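Local coordinates for protein member of DUF4221 family (Bacteroides vulgatus, PDB 3S9J) that is of unknown function but folds as a six-bladed beta-propeller and carries bound sodium ions in the crystal, at residues 261-266 against 286-291; 280-285 against 302-307; 37-42 against 59-64; 16-21 against 55-60. All blocks are in the same frame, centred on the assembly; numbering follows the deposited sequence.

Overall arrangement
The four contacts sample two regions of the propeller. Contacts 1 and 2 touch and form one end of the blade built from strands 266-273, 278-284, 304-309 and 315-321: contact 2 is its buried strand pairing, while contact 1 is the partly exposed, water-bridged junction next to it, the two tied by Lys302. Contacts 3 and 4, centres about 8 Å apart, share Ile59 and Glu60 in another region of the chain, their centres about 26 to 36 Å from those of the first pair. Contact 3 combines a surface salt bridge with packing of Ile59 on a buried glutamate within one blade; contact 4 is a buried aromatic seam between that blade and its neighbour.

Contact 1: 261-266 against 286-291; sequences LNENPR and PYKLAP
Glu263 and Tyr287 bring together two segments running nearly antiparallel, their end-to-end directions 159° apart, and Tyr287 N makes only a weak 3.1 Å hydrogen bond to Glu263 O. The stronger grip comes from the Glu263 side chain. With CG lodged between the backbone N and the carbonyl carbon (chi1 76°) and the rest of the chain extended, the carboxylate reaches past Tyr287, and Leu289 N donates to Glu263 OE1 at 2.8 Å on the anti side, close to the carboxylate plane. The other oxygen, OE2, forms a looser salt bridge of 3.5 Å with Lys288 NZ. One water joins OE1 to Leu289 O, and a second joins OE2 to Asn264 OD1. An alanine in place of Glu263 would probably leave Leu289 N and the Lys288 ammonium without their acidic partner and the backbone around Leu289 less firmly held. Beyond the helix end, the rings of Pro265 and Pro286 cross at about a right angle, Pro265 CD lying 4.0 Å from Pro286 CB. Both prolines also touch Leu241. The contact thus fastens the end of helix 255-263, which leads into strand 266-273, to the loop leaving strand 278-284.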
loop_
_atom_site.group_PDB
_atom_site.type_symbol
_atom_site.label_atom_id
_atom_site.label_comp_id
_atom_site.label_asym_id
_atom_site.label_seq_id
_atom_site.Cartn_x
_atom_site.Cartn_y
_atom_site.Cartn_z
ATOM N N LEU A 261 0.306 0.636 18.678
ATOM C CA LEU A 261 0.615 0.354 17.287
ATOM C C LEU A 261 0.850 1.584 16.447
ATOM O O LEU A 261 1.705 1.583 15.570
ATOM C CB LEU A 261 -0.472 -0.501 16.639
ATOM C CG LEU A 261 -0.492 -1.954 17.084
ATOM C CD1 LEU A 261 -1.864 -2.607 16.738
ATOM C CD2 LEU A 261 0.647 -2.725 16.434
ATOM N N ASN A 262 0.101 2.651 16.696
ATOM C CA ASN A 262 0.191 3.887 15.986
ATOM C C ASN A 262 1.547 4.608 16.200
ATOM O O ASN A 262 2.153 5.196 15.298
ATOM C CB ASN A 262 -0.916 4.793 16.540
ATOM C CG ASN A 262 -1.257 5.870 15.598
ATOM O OD1 ASN A 262 -0.832 5.803 14.472
ATOM N ND2 ASN A 262 -2.021 6.882 16.039
ATOM N N GLU A 263 1.958 4.602 17.467
ATOM C CA GLU A 263 3.093 5.435 17.916
ATOM C C GLU A 263 4.457 4.719 17.885
ATOM O O GLU A 263 5.482 5.352 17.617
ATOM C CB GLU A 263 2.820 6.008 19.325
ATOM C CG GLU A 263 2.989 5.000 20.478
ATOM C CD GLU A 263 2.447 5.429 21.844
ATOM O OE1 GLU A 263 2.028 6.610 22.059
ATOM O OE2 GLU A 263 2.509 4.568 22.777
ATOM N N ASN A 264 4.462 3.416 18.133
ATOM C CA ASN A 264 5.718 2.643 18.201
ATOM C C ASN A 264 6.414 2.590 16.841
ATOM O O ASN A 264 5.761 2.734 15.768
ATOM C CB ASN A 264 5.439 1.248 18.722
ATOM C CG ASN A 264 5.285 1.201 20.256
ATOM O OD1 ASN A 264 5.670 2.121 20.944
ATOM N ND2 ASN A 264 4.734 0.108 20.768
ATOM N N PRO A 265 7.744 2.400 16.844
ATOM C CA PRO A 265 8.416 2.238 15.556
ATOM C C PRO A 265 7.944 0.996 14.809
ATOM O O PRO A 265 7.574 0.003 15.429
ATOM C CB PRO A 265 9.913 2.109 15.951
ATOM C CG PRO A 265 9.872 1.594 17.343
ATOM C CD PRO A 265 8.673 2.223 17.981
ATOM N N ARG A 266 7.909 1.066 13.484
ATOM C CA ARG A 266 7.543 -0.073 12.657
ATOM C C ARG A 266 7.882 0.253 11.235
ATOM O O ARG A 266 8.125 1.418 10.884
ATOM C CB ARG A 266 6.050 -0.391 12.742
ATOM C CG ARG A 266 5.123 0.715 12.293
ATOM C CD ARG A 266 3.676 0.213 12.281
ATOM N NE ARG A 266 2.704 1.308 12.200
ATOM C CZ ARG A 266 1.386 1.162 12.364
ATOM N NH1 ARG A 266 0.852 -0.028 12.611
ATOM N NH2 ARG A 266 0.587 2.224 12.301
ATOM N N PRO A 286 10.340 6.092 16.354
ATOM C CA PRO A 286 9.520 6.079 17.550
ATOM C C PRO A 286 8.852 7.414 17.855
ATOM O O PRO A 286 9.426 8.491 17.588
ATOM C CB PRO A 286 10.511 5.714 18.668
ATOM C CG PRO A 286 11.725 5.165 17.994
ATOM C CD PRO A 286 11.752 5.805 16.629
ATOM N N TYR A 287 7.671 7.316 18.474
ATOM C CA TYR A 287 6.871 8.474 18.819
ATOM C C TYR A 287 6.010 8.142 20.021
ATOM O O TYR A 287 5.791 6.958 20.359
ATOM C CB TYR A 287 5.970 8.749 17.611
ATOM C CG TYR A 287 5.315 10.107 17.505
ATOM C CD1 TYR A 287 5.962 11.142 16.902
ATOM C CD2 TYR A 287 4.021 10.310 17.967
ATOM C CE1 TYR A 287 5.362 12.391 16.777
ATOM C CE2 TYR A 287 3.402 11.538 17.841
ATOM C CZ TYR A 287 4.079 12.569 17.224
ATOM O OH TYR A 287 3.499 13.802 17.059
ATOM N N LYS A 288 5.512 9.178 20.671
ATOM C CA LYS A 288 4.544 9.033 21.730
ATOM C C LYS A 288 3.358 9.935 21.400
ATOM O O LYS A 288 3.502 11.145 21.370
ATOM C CB LYS A 288 5.129 9.414 23.078
ATOM C CG LYS A 288 4.487 8.749 24.213
ATOM C CD LYS A 288 4.928 7.238 24.314
ATOM C CE LYS A 288 4.178 6.552 25.444
ATOM N NZ LYS A 288 4.508 5.108 25.644
ATOM N N LEU A 289 2.205 9.314 21.180
ATOM C CA LEU A 289 0.958 10.033 20.830
ATOM C C LEU A 289 0.574 11.007 21.917
ATOM O O LEU A 289 0.362 10.617 23.059
ATOM C CB LEU A 289 -0.200 9.039 20.615
ATOM C CG LEU A 289 -1.482 9.540 19.923
ATOM C CD1 LEU A 289 -1.299 9.468 18.430
ATOM C CD2 LEU A 289 -2.623 8.649 20.386
ATOM N N ALA A 290 0.477 12.290 21.569
ATOM C CA ALA A 290 0.115 13.326 22.528
ATOM C C ALA A 290 -1.417 13.357 22.722
ATOM O O ALA A 290 -2.163 12.904 21.849
ATOM C CB ALA A 290 0.633 14.713 22.058
ATOM N N PRO A 291 -1.874 13.872 23.868
ATOM C CA PRO A 291 -3.310 13.869 24.167
ATOM C C PRO A 291 -4.172 14.412 23.022
ATOM O O PRO A 291 -5.189 13.829 22.660
ATOM C CB PRO A 291 -3.395 14.756 25.400
ATOM C CG PRO A 291 -2.150 14.469 26.143
ATOM C CD PRO A 291 -1.083 14.193 25.072
HETATM O O HOH W 1 1.011 7.747 24.089
HETATM O O HOH W 2 4.349 2.849 23.210
HETATM O O HOH W 3 7.324 4.879 20.867
#

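Contact 2: 280-285 against 302-307; sequences YRFAEM and KEFSVI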
loop_
_atom_site.group_PDB
_atom_site.type_symbol
_atom_site.label_atom_id
_atom_site.label_comp_id
_atom_site.label_asym_id
_atom_site.label_seq_id
_atom_site.Cartn_x
_atom_site.Cartn_y
_atom_site.Cartn_z
ATOM N N TYR A 280 12.411 0.375 -2.112
ATOM C CA TYR A 280 12.344 1.345 -1.023
ATOM C C TYR A 280 11.519 0.742 0.113
ATOM O O TYR A 280 10.370 0.334 -0.101
ATOM C CB TYR A 280 11.695 2.652 -1.473
ATOM C CG TYR A 280 12.325 3.261 -2.690
ATOM C CD1 TYR A 280 13.613 3.760 -2.649
ATOM C CD2 TYR A 280 11.618 3.362 -3.896
ATOM C CE1 TYR A 280 14.218 4.300 -3.778
ATOM C CE2 TYR A 280 12.217 3.917 -5.037
ATOM C CZ TYR A 280 13.510 4.397 -4.963
ATOM O OH TYR A 280 14.125 4.928 -6.086
ATOM N N ARG A 281 12.080 0.710 1.315
ATOM C CA ARG A 281 11.308 0.336 2.485
ATOM C C ARG A 281 11.204 1.531 3.427
ATOM O O ARG A 281 12.213 2.127 3.845
ATOM C CB ARG A 281 11.923 -0.866 3.211
ATOM C CG ARG A 281 10.965 -1.473 4.206
ATOM C CD ARG A 281 11.541 -2.639 4.993
ATOM N NE ARG A 281 10.467 -3.358 5.659
ATOM C CZ ARG A 281 10.606 -4.214 6.657
ATOM N NH1 ARG A 281 11.813 -4.479 7.174
ATOM N NH2 ARG A 281 9.522 -4.790 7.156
ATOM N N PHE A 282 9.978 1.886 3.770
ATOM C CA PHE A 282 9.741 3.005 4.677
ATOM C C PHE A 282 9.762 2.490 6.126
ATOM O O PHE A 282 9.251 1.402 6.410
ATOM C CB PHE A 282 8.375 3.643 4.382
ATOM C CG PHE A 282 8.342 4.512 3.134
ATOM C CD1 PHE A 282 8.594 3.969 1.877
ATOM C CD2 PHE A 282 8.046 5.855 3.217
ATOM C CE1 PHE A 282 8.559 4.769 0.744
ATOM C CE2 PHE A 282 8.017 6.664 2.094
ATOM C CZ PHE A 282 8.260 6.107 0.836
ATOM N N ALA A 283 10.322 3.289 7.036
ATOM C CA ALA A 283 10.390 2.945 8.462
ATOM C C ALA A 283 9.873 4.126 9.266
ATOM O O ALA A 283 10.257 5.256 8.985
ATOM C CB ALA A 283 11.829 2.643 8.841
ATOM N N GLU A 284 8.997 3.859 10.233
ATOM C CA GLU A 284 8.473 4.878 11.113
ATOM C C GLU A 284 9.336 4.926 12.371
ATOM O O GLU A 284 9.567 3.905 13.000
ATOM C CB GLU A 284 7.020 4.582 11.489
ATOM C CG GLU A 284 6.104 4.350 10.302
ATOM C CD GLU A 284 4.615 4.300 10.643
ATOM O OE1 GLU A 284 4.224 4.067 11.815
ATOM O OE2 GLU A 284 3.810 4.519 9.704
HETATM N N MSE A 285 9.775 6.123 12.737
HETATM C CA MSE A 285 10.582 6.328 13.936
HETATM C C MSE A 285 9.715 6.312 15.177
HETATM O O MSE A 285 8.506 6.562 15.103
HETATM C CB MSE A 285 11.318 7.648 13.855
HETATM C CG MSE A 285 12.275 7.769 12.655
HETATM SE SE MSE A 285 13.710 6.491 12.647
HETATM C CE MSE A 285 13.010 5.159 11.413
ATOM N N LYS A 302 5.203 12.381 13.068
ATOM C CA LYS A 302 6.012 11.162 13.148
ATOM C C LYS A 302 7.140 11.202 12.116
ATOM O O LYS A 302 6.916 11.474 10.956
ATOM C CB LYS A 302 5.152 9.892 13.017
ATOM C CG LYS A 302 5.874 8.641 13.576
ATOM C CD LYS A 302 4.928 7.436 13.614
ATOM C CE LYS A 302 5.552 6.281 14.420
ATOM N NZ LYS A 302 4.800 4.957 14.345
ATOM N N GLU A 303 8.362 10.999 12.567
ATOM C CA GLU A 303 9.493 10.970 11.652
ATOM C C GLU A 303 9.574 9.619 10.971
ATOM O O GLU A 303 8.993 8.628 11.451
ATOM C CB GLU A 303 10.769 11.288 12.398
ATOM C CG GLU A 303 10.742 12.697 12.974
ATOM C CD GLU A 303 11.826 12.955 13.984
ATOM O OE1 GLU A 303 12.124 12.041 14.801
ATOM O OE2 GLU A 303 12.346 14.095 13.965
ATOM N N PHE A 304 10.255 9.590 9.838
ATOM C CA PHE A 304 10.418 8.345 9.086
ATOM C C PHE A 304 11.707 8.329 8.306
ATOM O O PHE A 304 12.407 9.342 8.172
ATOM C CB PHE A 304 9.217 8.101 8.153
ATOM C CG PHE A 304 9.098 9.080 7.028
ATOM C CD1 PHE A 304 8.546 10.348 7.254
ATOM C CD2 PHE A 304 9.486 8.732 5.737
ATOM C CE1 PHE A 304 8.412 11.274 6.224
ATOM C CE2 PHE A 304 9.370 9.654 4.700
ATOM C CZ PHE A 304 8.821 10.930 4.952
ATOM N N SER A 305 12.063 7.147 7.826
ATOM C CA SER A 305 13.169 7.002 6.934
ATOM C C SER A 305 12.753 6.152 5.745
ATOM O O SER A 305 11.734 5.469 5.774
ATOM C CB SER A 305 14.372 6.363 7.646
ATOM O OG SER A 305 14.116 5.021 7.999
ATOM N N VAL A 306 13.593 6.185 4.719
ATOM C CA VAL A 306 13.469 5.287 3.579
ATOM C C VAL A 306 14.782 4.583 3.350
ATOM O O VAL A 306 15.825 5.223 3.140
ATOM C CB VAL A 306 13.057 6.040 2.313
ATOM C CG1 VAL A 306 12.992 5.063 1.130
ATOM C CG2 VAL A 306 11.687 6.749 2.534
ATOM N N ILE A 307 14.724 3.261 3.449
ATOM C CA ILE A 307 15.839 2.369 3.174
ATOM C C ILE A 307 15.822 2.023 1.681
ATOM O O ILE A 307 14.778 1.663 1.143
ATOM C CB ILE A 307 15.701 1.056 3.978
ATOM C CG1 ILE A 307 15.577 1.341 5.484
ATOM C CG2 ILE A 307 16.833 0.103 3.616
ATOM C CD1 ILE A 307 14.867 0.254 6.307
#
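Lys302 NZ is held from several directions: it donates to Glu284 OE1 at 2.7 Å in a salt bridge and to the main-chain oxygens of Asn262 and Asn264. The lysine, extended beyond CG, crosses the Glu284 side chain at about a right angle and meets OE1 on its anti side, 31° out of the carboxylate plane. On the way, Lys302 CE passes 3.0 Å from Met285 O. The same OE1 also bridges to Arg266 NE, while OE2 accepts from Tyr328 OH. Behind this polar end, strands 278-284 and 304-309 pair antiparallel as the two middle strands of a propeller blade. Arg281 with Ile307 and Ala283 with Ser305 are hydrogen-bonded pairs, and Met285 N to Glu303 O, 2.9 Å, extends the ladder past the strand end. The face that holds Glu284 carries two phenylalanines, Phe282 and Phe304, beside Val306. Val306 CG2 sits over the centre of the Phe282 ring, 3.7 Å from its centroid, in a CH-pi contact. Phe304 lies alongside Phe282 and points the same way, with their CD2 atoms 4.1 Å apart, while its ring stacks on Phe321. Although Glu284 is buried, the neighbouring Lys302 and Arg266 would be expected to favour its ionised form, so the ion pairs compensate charge at one end of an otherwise apolar face.

Contact 3: 37-42 against 59-64; sequences NGKEYL and IENQQI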
loop_
_atom_site.group_PDB
_atom_site.type_symbol
_atom_site.label_atom_id
_atom_site.label_comp_id
_atom_site.label_asym_id
_atom_site.label_seq_id
_atom_site.Cartn_x
_atom_site.Cartn_y
_atom_site.Cartn_z
ATOM N N ASN A 37 -0.082 4.811 -23.417
ATOM C CA ASN A 37 0.133 5.572 -24.641
ATOM C C ASN A 37 1.455 6.345 -24.632
ATOM O O ASN A 37 1.516 7.457 -25.128
ATOM C CB ASN A 37 -1.028 6.548 -24.862
ATOM C CG ASN A 37 -2.380 5.846 -24.988
ATOM O OD1 ASN A 37 -2.475 4.751 -25.541
ATOM N ND2 ASN A 37 -3.426 6.488 -24.470
ATOM N N GLY A 38 2.495 5.778 -24.030
ATOM C CA GLY A 38 3.823 6.410 -24.027
ATOM C C GLY A 38 4.078 7.472 -22.966
ATOM O O GLY A 38 5.132 8.094 -22.990
ATOM N N LYS A 39 3.105 7.681 -22.061
ATOM C CA LYS A 39 3.213 8.691 -20.999
ATOM C C LYS A 39 2.913 8.070 -19.631
ATOM O O LYS A 39 2.272 7.024 -19.532
ATOM C CB LYS A 39 2.230 9.846 -21.259
ATOM C CG LYS A 39 2.746 10.952 -22.191
ATOM C CD LYS A 39 1.641 11.957 -22.578
ATOM C CE LYS A 39 0.829 12.486 -21.374
ATOM N NZ LYS A 39 1.355 13.753 -20.760
ATOM N N GLU A 40 3.381 8.717 -18.559
ATOM C CA GLU A 40 3.065 8.243 -17.226
ATOM C C GLU A 40 1.955 9.100 -16.598
ATOM O O GLU A 40 1.901 10.334 -16.744
ATOM C CB GLU A 40 4.277 8.167 -16.279
ATOM C CG GLU A 40 5.073 9.443 -16.189
ATOM C CD GLU A 40 6.112 9.467 -15.070
ATOM O OE1 GLU A 40 6.165 8.548 -14.218
ATOM O OE2 GLU A 40 6.887 10.437 -15.055
ATOM N N TYR A 41 1.129 8.420 -15.830
ATOM C CA TYR A 41 -0.015 8.990 -15.178
ATOM C C TYR A 41 -0.086 8.507 -13.726
ATOM O O TYR A 41 0.531 7.508 -13.357
ATOM C CB TYR A 41 -1.300 8.564 -15.902
ATOM C CG TYR A 41 -1.370 9.039 -17.327
ATOM C CD1 TYR A 41 -1.876 10.280 -17.633
ATOM C CD2 TYR A 41 -0.940 8.221 -18.369
ATOM C CE1 TYR A 41 -1.907 10.754 -18.936
ATOM C CE2 TYR A 41 -0.982 8.673 -19.677
ATOM C CZ TYR A 41 -1.472 9.936 -19.948
ATOM O OH TYR A 41 -1.524 10.405 -21.233
ATOM N N LEU A 42 -0.892 9.209 -12.937
ATOM C CA LEU A 42 -1.276 8.736 -11.619
ATOM C C LEU A 42 -2.780 8.428 -11.611
ATOM O O LEU A 42 -3.620 9.301 -11.848
ATOM C CB LEU A 42 -0.880 9.763 -10.530
ATOM C CG LEU A 42 -1.018 9.353 -9.067
ATOM C CD1 LEU A 42 -0.128 8.157 -8.760
ATOM C CD2 LEU A 42 -0.724 10.541 -8.080
ATOM N N ILE A 59 1.268 13.455 -15.288
ATOM C CA ILE A 59 2.469 13.811 -14.545
ATOM C C ILE A 59 3.305 14.868 -15.273
ATOM O O ILE A 59 3.682 15.898 -14.680
ATOM C CB ILE A 59 3.287 12.560 -14.177
ATOM C CG1 ILE A 59 2.557 11.746 -13.086
ATOM C CG2 ILE A 59 4.689 12.981 -13.672
ATOM C CD1 ILE A 59 3.043 10.314 -12.944
ATOM N N GLU A 60 3.559 14.651 -16.565
ATOM C CA GLU A 60 4.369 15.574 -17.367
ATOM C C GLU A 60 3.759 16.970 -17.352
ATOM O O GLU A 60 4.470 17.945 -17.246
ATOM C CB GLU A 60 4.457 15.052 -18.817
ATOM C CG GLU A 60 5.232 15.953 -19.795
ATOM C CD GLU A 60 4.974 15.632 -21.299
ATOM O OE1 GLU A 60 4.170 14.722 -21.655
ATOM O OE2 GLU A 60 5.582 16.336 -22.135
ATOM N N ASN A 61 2.430 17.054 -17.472
ATOM C CA ASN A 61 1.742 18.324 -17.616
ATOM C C ASN A 61 1.150 18.875 -16.311
ATOM O O ASN A 61 0.584 19.967 -16.290
ATOM C CB ASN A 61 0.672 18.198 -18.717
ATOM C CG ASN A 61 1.294 17.979 -20.088
ATOM O OD1 ASN A 61 2.167 18.752 -20.492
ATOM N ND2 ASN A 61 0.879 16.934 -20.772
ATOM N N GLN A 62 1.389 18.166 -15.211
ATOM C CA GLN A 62 0.921 18.564 -13.876
ATOM C C GLN A 62 -0.525 19.072 -13.850
ATOM O O GLN A 62 -0.805 20.170 -13.357
ATOM C CB GLN A 62 1.881 19.571 -13.253
ATOM C CG GLN A 62 3.297 18.982 -13.143
ATOM C CD GLN A 62 4.276 19.855 -12.381
ATOM O OE1 GLN A 62 3.993 20.333 -11.297
ATOM N NE2 GLN A 62 5.444 20.052 -12.953
ATOM N N GLN A 63 -1.429 18.242 -14.352
ATOM C CA GLN A 63 -2.845 18.586 -14.404
ATOM C C GLN A 63 -3.682 17.315 -14.417
ATOM O O GLN A 63 -3.163 16.211 -14.545
ATOM C CB GLN A 63 -3.129 19.452 -15.656
ATOM C CG GLN A 63 -3.022 18.691 -16.919
ATOM C CD GLN A 63 -3.406 19.567 -18.136
ATOM O OE1 GLN A 63 -2.932 20.673 -18.276
ATOM N NE2 GLN A 63 -4.295 19.067 -18.954
ATOM N N ILE A 64 -4.993 17.474 -14.287
ATOM C CA ILE A 64 -5.928 16.381 -14.500
ATOM C C ILE A 64 -6.015 15.998 -15.979
ATOM O O ILE A 64 -6.249 16.868 -16.840
ATOM C CB ILE A 64 -7.333 16.726 -13.929
ATOM C CG1 ILE A 64 -7.218 16.847 -12.392
ATOM C CG2 ILE A 64 -8.356 15.663 -14.298
ATOM C CD1 ILE A 64 -8.513 17.354 -11.723
HETATM O O HOH W 4 2.609 12.372 -18.249
#
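Glu40 and Ile59 set their side chains at about a right angle where two parts of one propeller blade meet: strand 39-46, and the turn that links strands 53-58 and 63-69 and closes in a G1 beta bulge, Gln62 and Gln63 both facing Asp58. Glu40 CG takes the crowded position between the backbone N and the carbonyl carbon (chi1 52°), and the extended chain beyond CG crosses the isoleucine branches. Ile59 CD1 lies 3.8 Å from Glu40 CD, and Ile59 CG2 is 3.6 Å from Glu40 OE2, so the carboxylate is flanked by methyl groups on this side. Its OE1 is occupied elsewhere, accepting from Arg335 N and Gln33 NE2. An alanine in place of Glu40 would probably open a gap beside Ile59 CG2 and CD1 and leave Arg335 N and Gln33 NE2 without their acceptor. Ile59 CD1 also rests 3.7 Å from Tyr41 C, and the isoleucine reaches Phe332 of the adjacent blade.

Further toward solvent, Lys39 is turned at about a right angle to both Glu60 and Asn61. Bends at chi3 and chi4 bring NZ round to the acids: it bridges to Glu60 OE1 at 3.1 Å, on the anti side and 29° out of the carboxylate plane, and pairs with Asp58 OD1 as well. Asp58 OD2 accepts from Asn61 ND2, which brings the side-chain amide of Asn61 into the same cluster. One water completes the junction, donating to Glu40 O at 2.6 Å and accepting from Lys39 NZ and Glu60 N.

Contact 4: 16-21 against 55-60; sequences LAFPLD and VIFDIE. With NA (sodium ion), chain C.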
loop_
_atom_site.group_PDB
_atom_site.type_symbol
_atom_site.label_atom_id
_atom_site.label_comp_id
_atom_site.label_asym_id
_atom_site.label_seq_id
_atom_site.Cartn_x
_atom_site.Cartn_y
_atom_site.Cartn_z
ATOM N N LEU A 16 6.153 18.136 -8.013
ATOM C CA LEU A 16 4.957 18.051 -8.843
ATOM C C LEU A 16 3.843 18.661 -8.045
ATOM O O LEU A 16 3.717 18.413 -6.831
ATOM C CB LEU A 16 4.532 16.615 -9.159
ATOM C CG LEU A 16 5.418 15.694 -9.975
ATOM C CD1 LEU A 16 4.774 14.298 -9.938
ATOM C CD2 LEU A 16 5.643 16.188 -11.404
ATOM N N ALA A 17 3.022 19.476 -8.698
ATOM C CA ALA A 17 1.891 20.108 -8.014
ATOM C C ALA A 17 0.662 20.076 -8.909
ATOM O O ALA A 17 0.693 20.598 -10.029
ATOM C CB ALA A 17 2.209 21.548 -7.570
ATOM N N PHE A 18 -0.402 19.479 -8.409
ATOM C CA PHE A 18 -1.658 19.396 -9.117
ATOM C C PHE A 18 -2.727 20.271 -8.440
ATOM O O PHE A 18 -3.223 19.941 -7.348
ATOM C CB PHE A 18 -2.170 17.955 -9.185
ATOM C CG PHE A 18 -1.206 16.969 -9.788
ATOM C CD1 PHE A 18 -1.154 16.780 -11.167
ATOM C CD2 PHE A 18 -0.408 16.171 -8.975
ATOM C CE1 PHE A 18 -0.268 15.844 -11.723
ATOM C CE2 PHE A 18 0.474 15.253 -9.510
ATOM C CZ PHE A 18 0.541 15.070 -10.885
ATOM N N PRO A 19 -3.139 21.352 -9.099
ATOM C CA PRO A 19 -4.189 22.175 -8.544
ATOM C C PRO A 19 -5.521 21.445 -8.581
ATOM O O PRO A 19 -5.849 20.789 -9.560
ATOM C CB PRO A 19 -4.207 23.416 -9.451
ATOM C CG PRO A 19 -2.887 23.422 -10.091
ATOM C CD PRO A 19 -2.560 21.978 -10.314
ATOM N N LEU A 20 -6.264 21.563 -7.489
ATOM C CA LEU A 20 -7.538 20.870 -7.305
ATOM C C LEU A 20 -8.658 21.874 -7.084
ATOM O O LEU A 20 -8.426 23.058 -6.875
ATOM C CB LEU A 20 -7.439 19.919 -6.088
ATOM C CG LEU A 20 -6.233 18.959 -5.988
ATOM C CD1 LEU A 20 -6.283 18.163 -4.666
ATOM C CD2 LEU A 20 -6.154 17.976 -7.209
ATOM N N ASP A 21 -9.880 21.391 -7.105
ATOM C CA ASP A 21 -11.009 22.153 -6.617
ATOM C C ASP A 21 -11.900 21.215 -5.806
ATOM O O ASP A 21 -11.450 20.149 -5.385
ATOM C CB ASP A 21 -11.767 22.840 -7.753
ATOM C CG ASP A 21 -12.491 21.870 -8.687
ATOM O OD1 ASP A 21 -12.517 20.639 -8.474
ATOM O OD2 ASP A 21 -13.045 22.355 -9.698
ATOM N N VAL A 55 -9.848 9.923 -10.590
ATOM C CA VAL A 55 -9.177 10.957 -11.343
ATOM C C VAL A 55 -7.848 10.411 -11.840
ATOM O O VAL A 55 -7.115 9.750 -11.098
ATOM C CB VAL A 55 -8.960 12.198 -10.470
ATOM C CG1 VAL A 55 -8.041 13.239 -11.136
ATOM C CG2 VAL A 55 -10.317 12.792 -10.084
ATOM N N ILE A 56 -7.524 10.718 -13.098
ATOM C CA ILE A 56 -6.247 10.378 -13.642
ATOM C C ILE A 56 -5.452 11.663 -13.809
ATOM O O ILE A 56 -5.917 12.587 -14.483
ATOM C CB ILE A 56 -6.392 9.690 -15.034
ATOM C CG1 ILE A 56 -7.316 8.471 -14.955
ATOM C CG2 ILE A 56 -4.977 9.355 -15.617
ATOM C CD1 ILE A 56 -6.879 7.368 -13.975
ATOM N N PHE A 57 -4.288 11.748 -13.167
ATOM C CA PHE A 57 -3.428 12.902 -13.285
ATOM C C PHE A 57 -2.326 12.682 -14.321
ATOM O O PHE A 57 -1.702 11.640 -14.336
ATOM C CB PHE A 57 -2.745 13.243 -11.968
ATOM C CG PHE A 57 -3.671 13.786 -10.898
ATOM C CD1 PHE A 57 -4.140 15.100 -10.945
ATOM C CD2 PHE A 57 -4.044 13.005 -9.844
ATOM C CE1 PHE A 57 -4.982 15.590 -9.966
ATOM C CE2 PHE A 57 -4.848 13.499 -8.843
ATOM C CZ PHE A 57 -5.312 14.789 -8.875
ATOM N N ASP A 58 -2.077 13.716 -15.107
ATOM C CA ASP A 58 -0.992 13.780 -16.117
ATOM C C ASP A 58 0.275 14.322 -15.472
ATOM O O ASP A 58 0.327 15.490 -15.080
ATOM C CB ASP A 58 -1.483 14.674 -17.233
ATOM C CG ASP A 58 -0.486 14.822 -18.379
ATOM O OD1 ASP A 58 0.726 14.544 -18.202
ATOM O OD2 ASP A 58 -0.957 15.273 -19.440
ATOM N N ILE A 59 1.268 13.455 -15.288
ATOM C CA ILE A 59 2.469 13.811 -14.545
ATOM C C ILE A 59 3.305 14.868 -15.273
ATOM O O ILE A 59 3.682 15.898 -14.680
ATOM C CB ILE A 59 3.287 12.560 -14.177
ATOM C CG1 ILE A 59 2.557 11.746 -13.086
ATOM C CG2 ILE A 59 4.689 12.981 -13.672
ATOM C CD1 ILE A 59 3.043 10.314 -12.944
ATOM N N GLU A 60 3.559 14.651 -16.565
ATOM C CA GLU A 60 4.369 15.574 -17.367
ATOM C C GLU A 60 3.759 16.970 -17.352
ATOM O O GLU A 60 4.470 17.945 -17.246
ATOM C CB GLU A 60 4.457 15.052 -18.817
ATOM C CG GLU A 60 5.232 15.953 -19.795
ATOM C CD GLU A 60 4.974 15.632 -21.299
ATOM O OE1 GLU A 60 4.170 14.722 -21.655
ATOM O OE2 GLU A 60 5.582 16.336 -22.135
HETATM NA NA NA C . -10.406 19.498 -3.362
HETATM O O HOH W 5 -9.181 18.915 -1.374
HETATM O O HOH W 6 -12.632 18.311 -2.478
#
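Phe18 and Phe57 each hold CG anti to the carbonyl carbon (chi1 -56° and -70°), on CB atoms that point toward the opposite segment, and their rings meet between segments whose nearest CA atoms, those of Leu16 and Ile59, are 7.5 Å apart. The rings meet obliquely, planes at 40° and centroids 4.5 Å apart, with the closest touch at Phe18 CD1 to Phe57 CD1, 3.4 Å. Phe57 CB lies over the face of the Phe18 ring in a CH-pi contact, 4.0 Å from its centroid. At that ring's edge, in its plane, Asp58 O comes within 3.4 Å of Phe18 CE1. Leu20 CD2 approaches the edge of the Phe57 ring, 3.7 Å from CZ. At the other end, Leu16 CD1 packs on Ile59 CG2 at 4.0 Å. Strand 8-19 is the outer strand of a blade otherwise built from the C-terminal part of the chain, a closure of the kind by which many propellers join their two ends. Asp21 O binds a sodium ion at 2.4 Å, together with Thr24 O, Asn353 OD1 and two waters. The blades meet here through aromatic and aliphatic packing; a hydrogen bond from Ala17 N to Gln62 OE1 and the sodium site lie beside it.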